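Local coordinates for protein DNA-(apurinic or apyrimidinic site) lyase (Xenopus laevis, PDB 6WCD) that cleaves DNA as a 3'-5' exonuclease and weak abasic-site endonuclease in base excision repair, this chain being its catalytic domain, at residues A[163-168]-A[211-216]. Sequence-based numbering, arbitrary orientation.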
loop_
_atom_site.group_PDB
_atom_site.type_symbol
_atom_site.label_atom_id
_atom_site.label_comp_id
_atom_site.label_asym_id
_atom_site.label_seq_id
_atom_site.Cartn_x
_atom_site.Cartn_y
_atom_site.Cartn_z
ATOM N N LEU A 163 7.031 -7.159 11.050
ATOM C CA LEU A 163 6.685 -5.822 11.552
ATOM C C LEU A 163 5.329 -5.339 11.031
ATOM O O LEU A 163 4.543 -4.722 11.777
ATOM C CB LEU A 163 7.793 -4.828 11.171
ATOM C CG LEU A 163 7.634 -3.368 11.651
ATOM C CD1 LEU A 163 7.643 -3.387 13.154
ATOM C CD2 LEU A 163 8.796 -2.537 11.080
ATOM N N LEU A 164 5.052 -5.543 9.760
ATOM C CA LEU A 164 3.765 -5.176 9.180
ATOM C C LEU A 164 2.626 -5.868 9.896
ATOM O O LEU A 164 1.638 -5.217 10.257
ATOM C CB LEU A 164 3.783 -5.539 7.700
ATOM C CG LEU A 164 2.446 -5.421 6.963
ATOM C CD1 LEU A 164 1.920 -3.990 6.998
ATOM C CD2 LEU A 164 2.674 -5.878 5.519
ATOM N N GLN A 165 2.745 -7.175 10.139
ATOM C CA GLN A 165 1.705 -7.885 10.883
ATOM C C GLN A 165 1.531 -7.310 12.268
ATOM O O GLN A 165 0.385 -7.094 12.739
ATOM C CB GLN A 165 2.017 -9.380 10.925
ATOM C CG GLN A 165 1.030 -10.159 11.710
ATOM C CD GLN A 165 1.162 -11.627 11.510
ATOM O OE1 GLN A 165 2.163 -12.116 10.998
ATOM N NE2 GLN A 165 0.149 -12.372 11.975
ATOM N N THR A 166 2.635 -7.089 12.963
ATOM C CA THR A 166 2.567 -6.558 14.322
ATOM C C THR A 166 1.808 -5.242 14.337
ATOM O O THR A 166 0.934 -5.013 15.179
ATOM C CB THR A 166 3.980 -6.377 14.867
ATOM O OG1 THR A 166 4.624 -7.653 14.988
ATOM C CG2 THR A 166 3.941 -5.777 16.279
ATOM N N ARG A 167 2.154 -4.338 13.434
ATOM C CA ARG A 167 1.533 -3.022 13.462
ATOM C C ARG A 167 0.057 -3.097 13.076
ATOM O O ARG A 167 -0.789 -2.458 13.699
ATOM C CB ARG A 167 2.283 -2.071 12.531
ATOM C CG ARG A 167 1.705 -0.653 12.540
ATOM C CD ARG A 167 1.908 -0.000 13.902
ATOM N NE ARG A 167 1.386 1.362 13.997
ATOM C CZ ARG A 167 1.994 2.424 13.493
ATOM N NH1 ARG A 167 3.102 2.299 12.810
ATOM N NH2 ARG A 167 1.468 3.650 13.654
ATOM N N ALA A 168 -0.255 -3.821 12.000
ATOM C CA ALA A 168 -1.628 -3.866 11.500
ATOM C C ALA A 168 -2.555 -4.485 12.521
ATOM O O ALA A 168 -3.677 -3.988 12.734
ATOM C CB ALA A 168 -1.664 -4.638 10.200
ATOM N N LEU A 211 2.052 -15.296 4.679
ATOM C CA LEU A 211 0.754 -14.894 4.159
ATOM C C LEU A 211 -0.336 -15.860 4.588
ATOM O O LEU A 211 -1.459 -15.429 4.927
ATOM C CB LEU A 211 0.796 -14.852 2.636
ATOM C CG LEU A 211 0.712 -13.555 1.872
ATOM C CD1 LEU A 211 0.366 -13.866 0.437
ATOM C CD2 LEU A 211 -0.256 -12.557 2.476
ATOM N N ASN A 212 -0.059 -17.182 4.535
ATOM C CA ASN A 212 -1.044 -18.173 4.895
ATOM C C ASN A 212 -1.573 -17.950 6.301
ATOM O O ASN A 212 -2.756 -18.193 6.559
ATOM C CB ASN A 212 -0.470 -19.584 4.800
ATOM C CG ASN A 212 -0.248 -20.078 3.368
ATOM O OD1 ASN A 212 -0.897 -19.646 2.438
ATOM N ND2 ASN A 212 0.664 -21.058 3.214
ATOM N N GLN A 213 -0.705 -17.584 7.256
ATOM C CA GLN A 213 -1.193 -17.369 8.613
ATOM C C GLN A 213 -1.712 -15.963 8.837
ATOM O O GLN A 213 -2.508 -15.758 9.771
ATOM C CB GLN A 213 -0.112 -17.718 9.654
ATOM C CG GLN A 213 1.168 -16.956 9.523
ATOM C CD GLN A 213 1.117 -15.601 10.204
ATOM O OE1 GLN A 213 0.629 -15.458 11.335
ATOM N NE2 GLN A 213 1.643 -14.618 9.536
ATOM N N PHE A 214 -1.333 -15.004 7.995
ATOM C CA PHE A 214 -1.809 -13.639 8.153
ATOM C C PHE A 214 -3.240 -13.502 7.631
ATOM O O PHE A 214 -4.060 -12.740 8.197
ATOM C CB PHE A 214 -0.863 -12.680 7.398
ATOM C CG PHE A 214 -1.177 -11.249 7.595
ATOM C CD1 PHE A 214 -1.127 -10.675 8.858
ATOM C CD2 PHE A 214 -1.493 -10.467 6.529
ATOM C CE1 PHE A 214 -1.422 -9.365 9.060
ATOM C CE2 PHE A 214 -1.785 -9.121 6.722
ATOM C CZ PHE A 214 -1.732 -8.592 7.985
ATOM N N LEU A 215 -3.568 -14.265 6.597
ATOM C CA LEU A 215 -4.877 -14.192 5.951
ATOM C C LEU A 215 -5.799 -15.261 6.500
ATOM O O LEU A 215 -5.377 -16.380 6.782
ATOM C CB LEU A 215 -4.756 -14.361 4.437
ATOM C CG LEU A 215 -3.917 -13.317 3.722
ATOM C CD1 LEU A 215 -3.843 -13.628 2.253
ATOM C CD2 LEU A 215 -4.494 -11.947 3.913
ATOM N N GLY A 216 -7.064 -14.905 6.625
ATOM C CA GLY A 216 -8.085 -15.863 6.912
ATOM C C GLY A 216 -8.759 -16.359 5.659
ATOM O O GLY A 216 -8.628 -15.815 4.574
#
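Gln165 and Gln213 face each other across the gap between two helices and pair amide to amide, each giving one N-H and accepting one. Gln213 NE2 donates to Gln165 OE1 at 2.9 Å, and Gln165 NE2 returns a bond to Gln213 OE1 at 3.2 Å, both nearly straight. The two amide planes are 39° apart, so the ring of bonds is twisted: the Gln213 donor lies tilted from the carbonyl plane of Gln165, whereas the Gln165 donor meets a lone pair of Gln213 OE1 in its carbonyl plane. Gln165 reaches across as a stretched chain, with CG anti to the backbone N (chi1 178°). Gln213, on the more exposed side, starts between its backbone N and carbonyl carbon and bends at chi2, which brings its amide back toward the neighbouring helix. Bonds from outside add to the pair: Gln213 NE2 has its strongest partner in Trp210 O, Gln165 NE2 donates to Glu169 OE2, and Gln165 OE1 receives a weak bond from Trp210 NE1. The bonds to Trp210 and Glu169 should settle which end of each amide is oxygen, which the reciprocal pair alone would not.

Alongside the pair, the Phe214 and Gln165 side chains slide past each other in opposite directions. The Gln165 methylene CG lies 3.6 Å from Phe214 CD1, approaching the ring obliquely. The Gln165 amide stands steeply to the ring, at 73°, with NE2 in plane at its edge. A polar pair thus lies next to a buried aromatic, which also stacks with Trp210 and Phe239.

The contact joins helix 152-173 to the C-terminal end of helix 206-214, away from the magnesium site of this DNase I-like fold. Both helices pack on the same sheet: Ala168 and Phe214 touch Ile180 of strand 177-181, Leu164 rests on strand 133-142, and Phe214 reaches Leu276 of strand 269-278.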